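Local coordinates for protein Co-type Nitrile Hydratase beta subunit (Pseudomonas putida, PDB 3QYH) that forms, with its partner alpha subunit, a cobalt-type nitrile hydratase, the enzyme that hydrates nitriles to the corresponding amides, at residues F51-I55 with L71-F76; A129-V133 with V161-H165; K136-L140 with D214-A219; V145-R149 with P171-H176; Y153-G159 with F190-W196. All coordinates share one frame; numbering follows the deposited sequence.

Contact 1: F51-I55 with L71-F76; sequences FRHSI and LWLHVF
The ring of Phe51 reaches across to three residues of 71-76 at once. Swung away from its own backbone N (chi1 173°), it sends CZ over one face of the Trp72 indole, 3.5 Å from Trp72 CD1. The ring centroids lie 4.9 Å apart with planes at 85°, the geometry of a T-shaped (edge-to-face) pair in which Phe51 supplies the edge. Farther round the same ring, CD2 meets Val75 CG1 at 3.4 Å and CE2 meets the Phe76 ring. Arg52 points off this interface, to an acidic and a modified side chain of the partner protein chain. The interface joins two helices of the N-terminal helical region, 48-56 and 68-82, whose short segments run at 107° with axes 9.1 Å apart, and it is mostly buried. Next along, Ser54 sets CB and OG against both methyls of Val75, while its carbonyl O accepts from a water, 2.6 Å away, that also hydrogen-bonds His74 NE2 in the plane of the imidazole. Ile55 completes the row: its CG1 presses on Val75 CG2 at 3.2 Å, tighter than usual for two carbons, and CD1 comes near both Leu71 CB and Trp72 CD1.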
# COMPACT_ATOMS: atom_id res chain seq x y z
N PHE B 51 -4.00 -3.37 -12.98
CA PHE B 51 -4.91 -3.76 -11.89
C PHE B 51 -5.36 -2.50 -11.16
O PHE B 51 -6.57 -2.28 -10.98
CB PHE B 51 -4.20 -4.75 -10.93
CG PHE B 51 -4.98 -5.07 -9.69
CD1 PHE B 51 -4.78 -4.35 -8.52
CD2 PHE B 51 -5.91 -6.10 -9.69
CE1 PHE B 51 -5.50 -4.65 -7.37
CE2 PHE B 51 -6.64 -6.40 -8.54
CZ PHE B 51 -6.43 -5.69 -7.38
N ARG B 52 -4.41 -1.66 -10.78
CA ARG B 52 -4.77 -0.42 -10.08
C ARG B 52 -5.71 0.44 -10.91
O ARG B 52 -6.69 0.98 -10.40
CB ARG B 52 -3.54 0.41 -9.72
CG ARG B 52 -2.62 -0.24 -8.70
CD ARG B 52 -1.70 0.80 -8.07
NE ARG B 52 -0.88 0.22 -7.00
CZ ARG B 52 0.33 -0.28 -7.20
NH1 ARG B 52 0.87 -0.26 -8.41
NH2 ARG B 52 1.00 -0.80 -6.18
N HIS B 53 -5.42 0.57 -12.21
CA HIS B 53 -6.21 1.47 -13.04
C HIS B 53 -7.61 0.93 -13.32
O HIS B 53 -8.54 1.68 -13.59
CB HIS B 53 -5.48 1.79 -14.35
CG HIS B 53 -6.15 2.86 -15.16
ND1 HIS B 53 -6.49 4.09 -14.63
CD2 HIS B 53 -6.53 2.89 -16.46
CE1 HIS B 53 -7.07 4.82 -15.56
NE2 HIS B 53 -7.09 4.13 -16.68
N SER B 54 -7.75 -0.39 -13.28
CA SER B 54 -9.05 -1.02 -13.39
C SER B 54 -9.95 -0.61 -12.23
O SER B 54 -11.12 -0.29 -12.43
CB SER B 54 -8.91 -2.55 -13.46
OG SER B 54 -10.19 -3.15 -13.45
N ILE B 55 -9.39 -0.59 -11.02
CA ILE B 55 -10.13 -0.13 -9.84
C ILE B 55 -10.49 1.34 -10.00
O ILE B 55 -11.63 1.75 -9.69
CB ILE B 55 -9.31 -0.35 -8.56
CG1 ILE B 55 -9.24 -1.85 -8.24
CG2 ILE B 55 -9.93 0.41 -7.37
CD1 ILE B 55 -8.26 -2.18 -7.09
N LEU B 71 -13.63 -4.34 -4.53
CA LEU B 71 -12.89 -3.65 -5.59
C LEU B 71 -12.05 -4.65 -6.39
O LEU B 71 -11.99 -4.60 -7.61
CB LEU B 71 -11.97 -2.57 -5.01
CG LEU B 71 -12.61 -1.67 -3.95
CD1 LEU B 71 -11.57 -0.66 -3.46
CD2 LEU B 71 -13.84 -0.98 -4.49
N TRP B 72 -11.40 -5.57 -5.69
CA TRP B 72 -10.61 -6.59 -6.38
C TRP B 72 -11.50 -7.49 -7.22
O TRP B 72 -11.15 -7.83 -8.36
CB TRP B 72 -9.84 -7.44 -5.37
CG TRP B 72 -8.68 -6.74 -4.71
CD1 TRP B 72 -8.50 -5.40 -4.58
CD2 TRP B 72 -7.55 -7.36 -4.10
NE1 TRP B 72 -7.32 -5.14 -3.92
CE2 TRP B 72 -6.71 -6.33 -3.62
CE3 TRP B 72 -7.15 -8.70 -3.91
CZ2 TRP B 72 -5.50 -6.58 -2.95
CZ3 TRP B 72 -5.95 -8.95 -3.25
CH2 TRP B 72 -5.15 -7.90 -2.78
N LEU B 73 -12.62 -7.91 -6.65
CA LEU B 73 -13.56 -8.77 -7.37
C LEU B 73 -13.98 -8.10 -8.68
O LEU B 73 -14.08 -8.75 -9.73
CB LEU B 73 -14.79 -9.09 -6.51
CG LEU B 73 -15.93 -9.81 -7.23
CD1 LEU B 73 -15.48 -11.15 -7.81
CD2 LEU B 73 -17.10 -10.01 -6.31
N HIS B 74 -14.21 -6.79 -8.62
CA HIS B 74 -14.57 -6.02 -9.81
C HIS B 74 -13.49 -6.12 -10.86
O HIS B 74 -13.80 -6.33 -12.04
CB HIS B 74 -14.84 -4.53 -9.48
CG HIS B 74 -14.87 -3.65 -10.70
ND1 HIS B 74 -16.05 -3.30 -11.33
CD2 HIS B 74 -13.87 -3.08 -11.42
CE1 HIS B 74 -15.77 -2.54 -12.38
NE2 HIS B 74 -14.46 -2.40 -12.46
N VAL B 75 -12.23 -5.98 -10.45
CA VAL B 75 -11.14 -6.06 -11.41
C VAL B 75 -11.14 -7.42 -12.09
O VAL B 75 -11.02 -7.51 -13.31
CB VAL B 75 -9.76 -5.82 -10.75
CG1 VAL B 75 -8.65 -5.96 -11.77
CG2 VAL B 75 -9.71 -4.45 -10.11
N PHE B 76 -11.27 -8.49 -11.31
CA PHE B 76 -11.20 -9.83 -11.89
C PHE B 76 -12.33 -10.03 -12.92
O PHE B 76 -12.12 -10.61 -13.98
CB PHE B 76 -11.25 -10.90 -10.79
CG PHE B 76 -10.16 -10.75 -9.75
CD1 PHE B 76 -10.36 -11.18 -8.44
CD2 PHE B 76 -8.93 -10.18 -10.08
CE1 PHE B 76 -9.36 -11.05 -7.47
CE2 PHE B 76 -7.93 -10.04 -9.12
CZ PHE B 76 -8.15 -10.46 -7.81
O HOH W 1 -12.89 -1.02 -14.23

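Contact 2: A129-V133 with V161-H165; sequences ARFAV and VVIDH
Val133 and Val161 lie where the loop 129-133 comes closest to strand 158-168, their CA atoms 4.8 Å apart. Val133 CA approaches Val161 O at 3.5 Å in a CA-H...O contact, with an angle of 128° at the hydrogen. The chi1 of Val133, -17°, is close to eclipsed; in this setting CB faces the carbonyl oxygens of Val161 and Val162, and CG1 lies 4.1 Å from Asp164 N. Val161 has a regular staggered conformation. Its CG1, opposite the backbone N (chi1 177°), passes beside Ala132 O and Val133 CA, and its CG2, opposite the carbonyl carbon, meets Phe131 CB at 4.1 Å.

Of the Phe131 side chain, CB alone comes this close to 161-165. Its ring turns off to pack on Val137, Leu216 and Pro218, with Arg130 CB over the centre of one face. Asp164 points toward the loop, and its carboxylate projects so that OD2 stands 3.9 Å from Ala129 CB. A water donates to both Phe131 O, at 2.8 Å, and Asp164 OD2, at 2.7 Å, and so spans a gap that no direct hydrogen bond crosses. The other oxygen, OD1, accepts from Gly166 N and His184 ND1, which fixes the rotation of the carboxylate.

Direct backbone pairing of Val161 begins just after Val133, with Gly134 and Asp135. On the other side of the strand Val162 and Ile163 both face Thr187, a classic beta bulge in the antiparallel sheet of the C-terminal, SH3-like domain.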
# COMPACT_ATOMS: atom_id res chain seq x y z
N ALA B 129 18.86 10.79 -14.05
CA ALA B 129 18.24 11.64 -13.04
C ALA B 129 18.52 13.10 -13.37
O ALA B 129 19.67 13.48 -13.58
CB ALA B 129 18.78 11.30 -11.66
N ARG B 130 17.47 13.92 -13.44
CA ARG B 130 17.64 15.36 -13.65
C ARG B 130 17.80 16.10 -12.34
O ARG B 130 18.24 17.23 -12.33
CB ARG B 130 16.43 15.94 -14.39
CG ARG B 130 16.32 15.54 -15.84
CD ARG B 130 15.17 16.33 -16.48
NE ARG B 130 13.88 15.93 -15.92
CZ ARG B 130 12.78 16.67 -15.94
NH1 ARG B 130 12.80 17.90 -16.46
NH2 ARG B 130 11.66 16.20 -15.42
N PHE B 131 17.42 15.47 -11.23
CA PHE B 131 17.42 16.16 -9.94
C PHE B 131 18.32 15.50 -8.88
O PHE B 131 18.55 14.30 -8.89
CB PHE B 131 15.98 16.31 -9.43
CG PHE B 131 15.03 16.84 -10.47
CD1 PHE B 131 15.06 18.16 -10.84
CD2 PHE B 131 14.14 15.99 -11.11
CE1 PHE B 131 14.20 18.64 -11.83
CE2 PHE B 131 13.28 16.47 -12.09
CZ PHE B 131 13.32 17.80 -12.44
N ALA B 132 18.79 16.32 -7.95
CA ALA B 132 19.62 15.83 -6.87
C ALA B 132 18.90 16.15 -5.58
O ALA B 132 18.09 17.07 -5.54
CB ALA B 132 20.97 16.51 -6.90
N VAL B 133 19.20 15.42 -4.50
CA VAL B 133 18.55 15.79 -3.26
C VAL B 133 18.94 17.22 -2.88
O VAL B 133 20.07 17.64 -3.12
CB VAL B 133 18.69 14.74 -2.09
CG1 VAL B 133 19.12 13.38 -2.58
CG2 VAL B 133 19.47 15.27 -0.92
N VAL B 161 13.37 17.79 -3.23
CA VAL B 161 13.81 16.41 -3.39
C VAL B 161 14.60 16.02 -2.14
O VAL B 161 15.57 16.69 -1.77
CB VAL B 161 14.68 16.23 -4.64
CG1 VAL B 161 15.20 14.78 -4.75
CG2 VAL B 161 13.89 16.62 -5.90
N VAL B 162 14.17 14.97 -1.45
CA VAL B 162 14.87 14.53 -0.24
C VAL B 162 15.49 13.13 -0.37
O VAL B 162 16.40 12.78 0.38
CB VAL B 162 13.99 14.60 1.03
CG1 VAL B 162 13.70 16.05 1.42
CG2 VAL B 162 12.67 13.81 0.84
N ILE B 163 15.01 12.34 -1.33
CA ILE B 163 15.62 11.04 -1.63
C ILE B 163 15.54 10.75 -3.12
O ILE B 163 14.48 10.95 -3.73
CB ILE B 163 14.89 9.86 -0.93
CG1 ILE B 163 14.73 10.09 0.56
CG2 ILE B 163 15.60 8.53 -1.23
CD1 ILE B 163 13.88 9.04 1.27
N ASP B 164 16.63 10.26 -3.69
CA ASP B 164 16.56 9.69 -5.04
C ASP B 164 16.60 8.17 -4.86
O ASP B 164 17.61 7.64 -4.41
CB ASP B 164 17.75 10.18 -5.88
CG ASP B 164 17.82 9.53 -7.24
OD1 ASP B 164 17.03 8.60 -7.54
OD2 ASP B 164 18.69 9.96 -8.04
N HIS B 165 15.52 7.48 -5.19
CA HIS B 165 15.44 6.03 -4.97
C HIS B 165 16.05 5.19 -6.08
O HIS B 165 16.13 3.97 -5.97
CB HIS B 165 13.98 5.60 -4.74
CG HIS B 165 13.38 6.17 -3.51
ND1 HIS B 165 13.63 5.66 -2.25
CD2 HIS B 165 12.54 7.22 -3.32
CE1 HIS B 165 12.98 6.37 -1.35
NE2 HIS B 165 12.31 7.32 -1.97
O HOH W 2 19.95 12.29 -7.57

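Contact 3: K136-L140 with D214-A219; sequences KVRVL and DYLEPA
Leu140 and Glu217 bury the most surface here, and they meet each other directly. Leu140 CD2 rests 3.7 Å from Glu217 CD, while CD1 reaches Asp214 O and CB and CG lie close to Tyr215 O. An alanine in place of Leu140 would probably leave the aliphatic part of Glu217 without its apolar neighbour and end the packing on Asp214 O. Glu217 holds CG between its backbone N and carbonyl carbon (chi1 72°), which lays the chain beside that of Arg138, both pointing the same way. In one of its two conformers Arg138 NE stays 4.3 Å from Glu217 OE2, short of a salt bridge, and NH1 bonds Gly156 O. On the buried face, Leu216 CD2 touches Val139 CG2 at 3.9 Å.

The Arg138-Glu217 backbone pair is hydrogen-bonded in both directions: Arg138 N to Glu217 O at 2.8 Å and Glu217 N to Arg138 O at 3.0 Å. Leu140 N bonds Tyr215 O, and Ala219 N reaches Lys136 O at 3.1 Å. These backbone bonds set the last strand, 216-218, antiparallel against 136-139 at the margin of the five-stranded sheet, so that the C-terminus closes the SH3-like domain.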
# COMPACT_ATOMS: atom_id res chain seq x y z
N LYS B 136 14.94 22.14 -5.47
CA LYS B 136 13.53 22.54 -5.38
C LYS B 136 12.89 22.17 -6.70
O LYS B 136 13.43 22.46 -7.75
CB LYS B 136 13.39 24.05 -5.14
CG LYS B 136 14.09 24.57 -3.89
CD LYS B 136 13.49 24.00 -2.60
CE LYS B 136 12.10 24.53 -2.34
NZ LYS B 136 12.10 26.00 -2.08
N VAL B 137 11.75 21.50 -6.63
CA VAL B 137 11.05 21.09 -7.84
C VAL B 137 9.58 21.47 -7.76
O VAL B 137 9.03 21.61 -6.68
CB VAL B 137 11.16 19.56 -8.08
CG1 VAL B 137 12.61 19.14 -8.41
CG2 VAL B 137 10.65 18.79 -6.87
N ARG B 138 8.96 21.64 -8.93
CA ARG B 138 7.52 21.84 -8.98
C ARG B 138 6.88 20.67 -9.72
O ARG B 138 7.40 20.21 -10.74
CB ARG B 138 7.16 23.17 -9.66
CG ARG B 138 5.68 23.56 -9.51
CD ARG B 138 5.33 24.80 -10.34
NE ARG B 138 6.11 25.97 -9.95
CZ ARG B 138 5.77 26.81 -8.98
NH1 ARG B 138 4.65 26.62 -8.29
NH2 ARG B 138 6.54 27.85 -8.70
N VAL B 139 5.77 20.18 -9.20
CA VAL B 139 5.04 19.09 -9.84
C VAL B 139 4.26 19.66 -11.02
O VAL B 139 3.54 20.65 -10.87
CB VAL B 139 4.05 18.43 -8.86
CG1 VAL B 139 3.28 17.29 -9.57
CG2 VAL B 139 4.82 17.91 -7.63
N LEU B 140 4.42 19.05 -12.18
CA LEU B 140 3.74 19.53 -13.38
C LEU B 140 2.23 19.43 -13.24
O LEU B 140 1.70 18.48 -12.66
CB LEU B 140 4.22 18.78 -14.62
CG LEU B 140 5.70 18.94 -14.97
CD1 LEU B 140 6.07 18.09 -16.17
CD2 LEU B 140 6.03 20.40 -15.24
N ASP B 214 9.88 12.61 -14.70
CA ASP B 214 9.17 13.47 -15.64
C ASP B 214 7.82 13.99 -15.14
O ASP B 214 7.08 14.59 -15.92
CB ASP B 214 9.07 12.85 -17.05
CG ASP B 214 8.15 11.65 -17.11
OD1 ASP B 214 7.48 11.32 -16.10
OD2 ASP B 214 8.08 11.03 -18.19
N TYR B 215 7.51 13.78 -13.86
CA TYR B 215 6.36 14.44 -13.23
C TYR B 215 6.78 15.84 -12.80
O TYR B 215 5.95 16.65 -12.38
CB TYR B 215 5.93 13.70 -11.96
CG TYR B 215 5.16 12.40 -12.13
CD1 TYR B 215 4.93 11.83 -13.38
CD2 TYR B 215 4.68 11.74 -11.00
CE1 TYR B 215 4.21 10.62 -13.50
CE2 TYR B 215 3.97 10.55 -11.10
CZ TYR B 215 3.74 9.99 -12.34
OH TYR B 215 3.04 8.79 -12.37
N LEU B 216 8.08 16.12 -12.87
CA LEU B 216 8.65 17.30 -12.22
C LEU B 216 9.34 18.26 -13.18
O LEU B 216 9.70 17.88 -14.30
CB LEU B 216 9.65 16.88 -11.14
CG LEU B 216 9.19 15.84 -10.13
CD1 LEU B 216 10.36 15.38 -9.27
CD2 LEU B 216 8.06 16.39 -9.26
N GLU B 217 9.53 19.51 -12.73
CA GLU B 217 10.38 20.48 -13.40
C GLU B 217 11.09 21.26 -12.32
O GLU B 217 10.61 21.30 -11.19
CB GLU B 217 9.55 21.46 -14.25
CG GLU B 217 8.76 22.45 -13.43
CD GLU B 217 7.91 23.40 -14.29
OE1 GLU B 217 8.08 23.43 -15.53
OE2 GLU B 217 7.07 24.11 -13.71
N PRO B 218 12.24 21.89 -12.66
CA PRO B 218 12.96 22.73 -11.70
C PRO B 218 12.05 23.83 -11.21
O PRO B 218 11.28 24.38 -12.00
CB PRO B 218 14.10 23.32 -12.53
CG PRO B 218 14.30 22.38 -13.65
CD PRO B 218 12.93 21.80 -13.96
N ALA B 219 12.09 24.14 -9.92
CA ALA B 219 11.19 25.15 -9.38
C ALA B 219 11.60 26.55 -9.86
O ALA B 219 12.78 26.81 -10.12
CB ALA B 219 11.15 25.10 -7.87
OXT ALA B 219 10.76 27.45 -10.01

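Contact 4: V145-R149 with P171-H176; sequences VGHTR and PDTAAH
Two hydrogen bonds cross between the loop 145-149 and residues 171-176. His147 N donates to His176 NE2 at 2.8 Å, almost straight (177°) and 7° out of the imidazole plane. Thr148 OG1, held opposite its backbone N, donates to Asp172 OD1 at 2.7 Å, on the syn side of the carboxylate. Asp172 OD2 pairs with Tyr215 OH, which also bonds Arg149 N, and His147 ND1 is bonded to Glu56. An alanine in place of Asp172 would probably leave Thr148 OG1 without this acceptor and cost Tyr215 OH one of its partners.

Weaker polar contacts run from Asp172 CA to His147 O, 3.4 Å apart with 146° at the hydrogen, and from the His147 ring edge, at CD2, to Pro171 O. Apolar packing fills the rest: His147 CB meets Ala175 CB at 3.7 Å, His147 CD2 packs on Pro171 CB, and the Arg149 chain crosses the Pro171 ring at about a right angle, CG to CG 3.8 Å.

Arg149 NE and NH2 bond the partner chain. The Arg149 side chain is about 5 Å from the bound cobalt(III) ion, which places this loop at the edge of the metal site of a cobalt-type nitrile hydratase.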
# COMPACT_ATOMS: atom_id res chain seq x y z
N VAL B 145 -6.30 11.30 -18.52
CA VAL B 145 -7.48 10.49 -18.24
C VAL B 145 -7.04 9.07 -17.88
O VAL B 145 -7.79 8.35 -17.23
CB VAL B 145 -8.44 10.43 -19.44
CG1 VAL B 145 -8.98 11.82 -19.74
CG2 VAL B 145 -7.73 9.85 -20.65
N GLY B 146 -5.84 8.70 -18.28
CA GLY B 146 -5.30 7.39 -17.96
C GLY B 146 -4.61 7.34 -16.61
O GLY B 146 -4.72 8.26 -15.79
N HIS B 147 -3.87 6.26 -16.37
CA HIS B 147 -3.32 5.97 -15.05
C HIS B 147 -2.12 6.89 -14.76
O HIS B 147 -1.26 7.06 -15.61
CB HIS B 147 -2.88 4.50 -14.98
CG HIS B 147 -2.35 4.08 -13.64
ND1 HIS B 147 -3.11 4.12 -12.49
CD2 HIS B 147 -1.14 3.58 -13.28
CE1 HIS B 147 -2.39 3.67 -11.47
NE2 HIS B 147 -1.19 3.33 -11.92
N THR B 148 -2.07 7.46 -13.55
CA THR B 148 -0.91 8.24 -13.13
C THR B 148 -0.77 8.18 -11.62
O THR B 148 -1.73 7.87 -10.91
CB THR B 148 -1.00 9.72 -13.59
OG1 THR B 148 0.29 10.34 -13.50
CG2 THR B 148 -2.02 10.51 -12.73
N ARG B 149 0.43 8.48 -11.11
CA ARG B 149 0.66 8.40 -9.66
C ARG B 149 0.98 9.74 -9.01
O ARG B 149 1.47 9.76 -7.87
CB ARG B 149 1.77 7.38 -9.32
CG ARG B 149 1.49 5.96 -9.81
CD ARG B 149 0.22 5.38 -9.15
NE ARG B 149 0.47 5.02 -7.76
CZ ARG B 149 -0.44 4.55 -6.92
NH1 ARG B 149 -1.70 4.37 -7.30
NH2 ARG B 149 -0.06 4.24 -5.69
N PRO B 171 4.51 3.74 -14.21
CA PRO B 171 3.15 3.19 -14.23
C PRO B 171 2.30 3.83 -15.32
O PRO B 171 1.49 3.12 -15.90
CB PRO B 171 2.59 3.55 -12.85
CG PRO B 171 3.78 3.89 -12.03
CD PRO B 171 4.77 4.50 -12.98
N ASP B 172 2.51 5.11 -15.63
CA ASP B 172 1.69 5.78 -16.64
C ASP B 172 1.75 5.07 -17.99
O ASP B 172 0.77 5.04 -18.73
CB ASP B 172 2.12 7.24 -16.84
CG ASP B 172 2.14 8.03 -15.54
OD1 ASP B 172 1.58 9.14 -15.51
OD2 ASP B 172 2.73 7.54 -14.55
N THR B 173 2.91 4.52 -18.33
CA THR B 173 3.04 3.80 -19.59
C THR B 173 2.76 2.30 -19.42
O THR B 173 2.15 1.67 -20.30
CB THR B 173 4.44 4.02 -20.19
OG1 THR B 173 5.43 3.75 -19.19
CG2 THR B 173 4.59 5.47 -20.67
N ALA B 174 3.18 1.73 -18.30
CA ALA B 174 3.03 0.29 -18.10
C ALA B 174 1.57 -0.11 -17.97
O ALA B 174 1.22 -1.24 -18.26
CB ALA B 174 3.82 -0.16 -16.88
N ALA B 175 0.72 0.79 -17.49
CA ALA B 175 -0.69 0.46 -17.37
C ALA B 175 -1.42 0.46 -18.72
O ALA B 175 -2.56 0.03 -18.81
CB ALA B 175 -1.39 1.44 -16.41
N HIS B 176 -0.77 0.98 -19.75
CA HIS B 176 -1.46 1.23 -21.03
C HIS B 176 -0.74 0.62 -22.24
O HIS B 176 -0.82 1.15 -23.35
CB HIS B 176 -1.71 2.74 -21.24
CG HIS B 176 -2.59 3.35 -20.20
ND1 HIS B 176 -3.96 3.17 -20.17
CD2 HIS B 176 -2.29 4.13 -19.12
CE1 HIS B 176 -4.47 3.81 -19.13
NE2 HIS B 176 -3.48 4.41 -18.48

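Contact 5: Y153-G159 with F190-W196; sequences YTRGKVG and FTSVELW
Phe190 fits its ring against the backbone of 157-159, with CD2 3.5 Å from Val158 O and CE2 3.7 Å from Gly159 N. A CB on Gly159 would clash with this ring. Thr191 N donates to a water that donates to Val158 O. Thr191 is also the N-cap residue of helix 192-196; its OG1 accepts from Glu194 N at 3.0 Å.

Glu194 makes the one direct hydrogen bond across the contact. A bend at chi2 (75°) brings OE2 to Val158 N at 2.9 Å, met from above the carboxylate plane. Lys157 crosses Glu194 at a slant, its CE 3.3 Å from Glu194 O and its NZ donating to a water that also bonds Tyr153 O and Leu195 O. Leu195 spreads its methyls, CD1 to the edge of the Tyr153 ring at 3.9 Å and CD2 toward Lys157 CG. Trp196 CH2 ends on Tyr153 CB, 3.6 Å away; the two rings, 27° apart in tilt, barely overlap. Tyr153 OH and Trp196 NE1 both bond the partner protein chain. The capped single-turn helix thus packs on Tyr153, Lys157 and Val158, at either end of the type II turn Thr154-Lys157 that leads into strand 158-168 of the SH3-like sheet.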
# COMPACT_ATOMS: atom_id res chain seq x y z
N TYR B 153 -3.59 16.58 -5.31
CA TYR B 153 -3.22 17.57 -4.29
C TYR B 153 -1.77 18.09 -4.41
O TYR B 153 -1.43 19.09 -3.77
CB TYR B 153 -3.51 17.05 -2.86
CG TYR B 153 -2.54 16.01 -2.32
CD1 TYR B 153 -2.84 14.64 -2.39
CD2 TYR B 153 -1.33 16.39 -1.74
CE1 TYR B 153 -1.94 13.67 -1.90
CE2 TYR B 153 -0.44 15.44 -1.23
CZ TYR B 153 -0.75 14.08 -1.32
OH TYR B 153 0.15 13.16 -0.82
N THR B 154 -0.94 17.42 -5.20
CA THR B 154 0.45 17.84 -5.38
C THR B 154 0.68 18.70 -6.63
O THR B 154 1.72 19.34 -6.77
CB THR B 154 1.43 16.63 -5.47
OG1 THR B 154 1.20 15.93 -6.69
CG2 THR B 154 1.29 15.67 -4.28
N ARG B 155 -0.28 18.71 -7.55
CA ARG B 155 -0.03 19.30 -8.86
C ARG B 155 0.15 20.83 -8.81
O ARG B 155 -0.61 21.54 -8.17
CB ARG B 155 -1.11 18.87 -9.86
CG ARG B 155 -1.10 17.36 -10.07
CD ARG B 155 -2.13 16.87 -11.05
NE ARG B 155 -2.42 15.46 -10.81
CZ ARG B 155 -3.51 14.84 -11.27
NH1 ARG B 155 -4.39 15.51 -12.01
NH2 ARG B 155 -3.72 13.57 -10.99
N GLY B 156 1.20 21.31 -9.46
CA GLY B 156 1.53 22.72 -9.40
C GLY B 156 2.25 23.15 -8.14
O GLY B 156 2.61 24.33 -8.00
N LYS B 157 2.47 22.23 -7.21
CA LYS B 157 3.06 22.62 -5.93
C LYS B 157 4.59 22.45 -5.94
O LYS B 157 5.13 21.66 -6.73
CB LYS B 157 2.45 21.83 -4.77
CG LYS B 157 0.93 21.96 -4.66
CD LYS B 157 0.53 23.40 -4.42
CE LYS B 157 -0.88 23.53 -3.86
NZ LYS B 157 -1.88 22.86 -4.70
N VAL B 158 5.27 23.18 -5.07
CA VAL B 158 6.73 23.18 -5.04
C VAL B 158 7.22 22.43 -3.82
O VAL B 158 6.78 22.69 -2.70
CB VAL B 158 7.30 24.64 -4.99
CG1 VAL B 158 8.77 24.65 -4.58
CG2 VAL B 158 7.08 25.35 -6.33
N GLY B 159 8.15 21.51 -4.03
CA GLY B 159 8.71 20.77 -2.90
C GLY B 159 10.22 20.57 -3.05
O GLY B 159 10.83 21.01 -4.03
N PHE B 190 6.98 18.38 0.85
CA PHE B 190 6.16 19.59 0.70
C PHE B 190 5.79 20.07 2.09
O PHE B 190 5.45 19.27 2.95
CB PHE B 190 4.85 19.27 -0.04
CG PHE B 190 5.05 18.76 -1.44
CD1 PHE B 190 5.10 17.40 -1.69
CD2 PHE B 190 5.14 19.64 -2.51
CE1 PHE B 190 5.27 16.91 -2.98
CE2 PHE B 190 5.33 19.17 -3.81
CZ PHE B 190 5.38 17.80 -4.05
N THR B 191 5.81 21.38 2.31
CA THR B 191 5.34 21.90 3.59
C THR B 191 3.83 21.88 3.62
O THR B 191 3.18 21.97 2.58
CB THR B 191 5.76 23.37 3.83
OG1 THR B 191 5.16 24.18 2.81
CG2 THR B 191 7.28 23.52 3.78
N SER B 192 3.28 21.79 4.81
CA SER B 192 1.84 21.84 5.00
C SER B 192 1.24 23.12 4.38
O SER B 192 0.16 23.09 3.77
CB SER B 192 1.52 21.75 6.49
OG SER B 192 0.13 21.79 6.74
N VAL B 193 1.93 24.24 4.53
CA VAL B 193 1.42 25.51 4.01
C VAL B 193 1.39 25.50 2.49
O VAL B 193 0.45 25.98 1.88
CB VAL B 193 2.23 26.72 4.53
CG1 VAL B 193 1.74 28.02 3.88
CG2 VAL B 193 2.08 26.83 6.04
N GLU B 194 2.42 24.96 1.88
CA GLU B 194 2.44 24.88 0.42
C GLU B 194 1.26 24.06 -0.11
O GLU B 194 0.62 24.44 -1.09
CB GLU B 194 3.75 24.26 -0.08
CG GLU B 194 3.76 23.98 -1.59
CD GLU B 194 3.93 25.26 -2.43
OE1 GLU B 194 4.19 26.34 -1.87
OE2 GLU B 194 3.81 25.19 -3.67
N LEU B 195 0.97 22.93 0.53
CA LEU B 195 -0.13 22.10 0.02
C LEU B 195 -1.52 22.68 0.31
O LEU B 195 -2.37 22.66 -0.55
CB LEU B 195 -0.06 20.67 0.56
CG LEU B 195 1.20 19.87 0.25
CD1 LEU B 195 0.98 18.49 0.82
CD2 LEU B 195 1.46 19.81 -1.25
N TRP B 196 -1.74 23.19 1.51
CA TRP B 196 -3.08 23.47 2.00
C TRP B 196 -3.38 24.94 2.30
O TRP B 196 -4.51 25.27 2.61
CB TRP B 196 -3.39 22.62 3.24
CG TRP B 196 -2.99 21.18 3.06
CD1 TRP B 196 -2.03 20.49 3.77
CD2 TRP B 196 -3.52 20.25 2.10
NE1 TRP B 196 -1.95 19.19 3.31
CE2 TRP B 196 -2.84 19.03 2.28
CE3 TRP B 196 -4.50 20.34 1.10
CZ2 TRP B 196 -3.12 17.89 1.50
CZ3 TRP B 196 -4.78 19.21 0.33
CH2 TRP B 196 -4.09 18.01 0.53
O HOH W 3 -3.13 20.94 -2.61
O HOH W 4 7.09 22.68 -0.09

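Contact 1 closes first along the chain and belongs to the helical N-terminal region; the other four belong to the C-terminal, SH3-like part of the chain. Contacts 2, 3 and 5 cluster on one sheet, with centres 11 to 17 Å apart: contacts 2 and 5 share strand 158-168, and contact 3 pairs its neighbour 136-139 with the final strand, enclosing contacts 4 and 5 in sequence. Contact 4 sits between the two regions, its centre 14 Å from that of contact 1 and 19 Å from that of contact 3. It touches contact 1 through His53 and Arg52, and contact 3 through the Tyr215 hydroxyl, so it bridges helices and sheet beside the cobalt site.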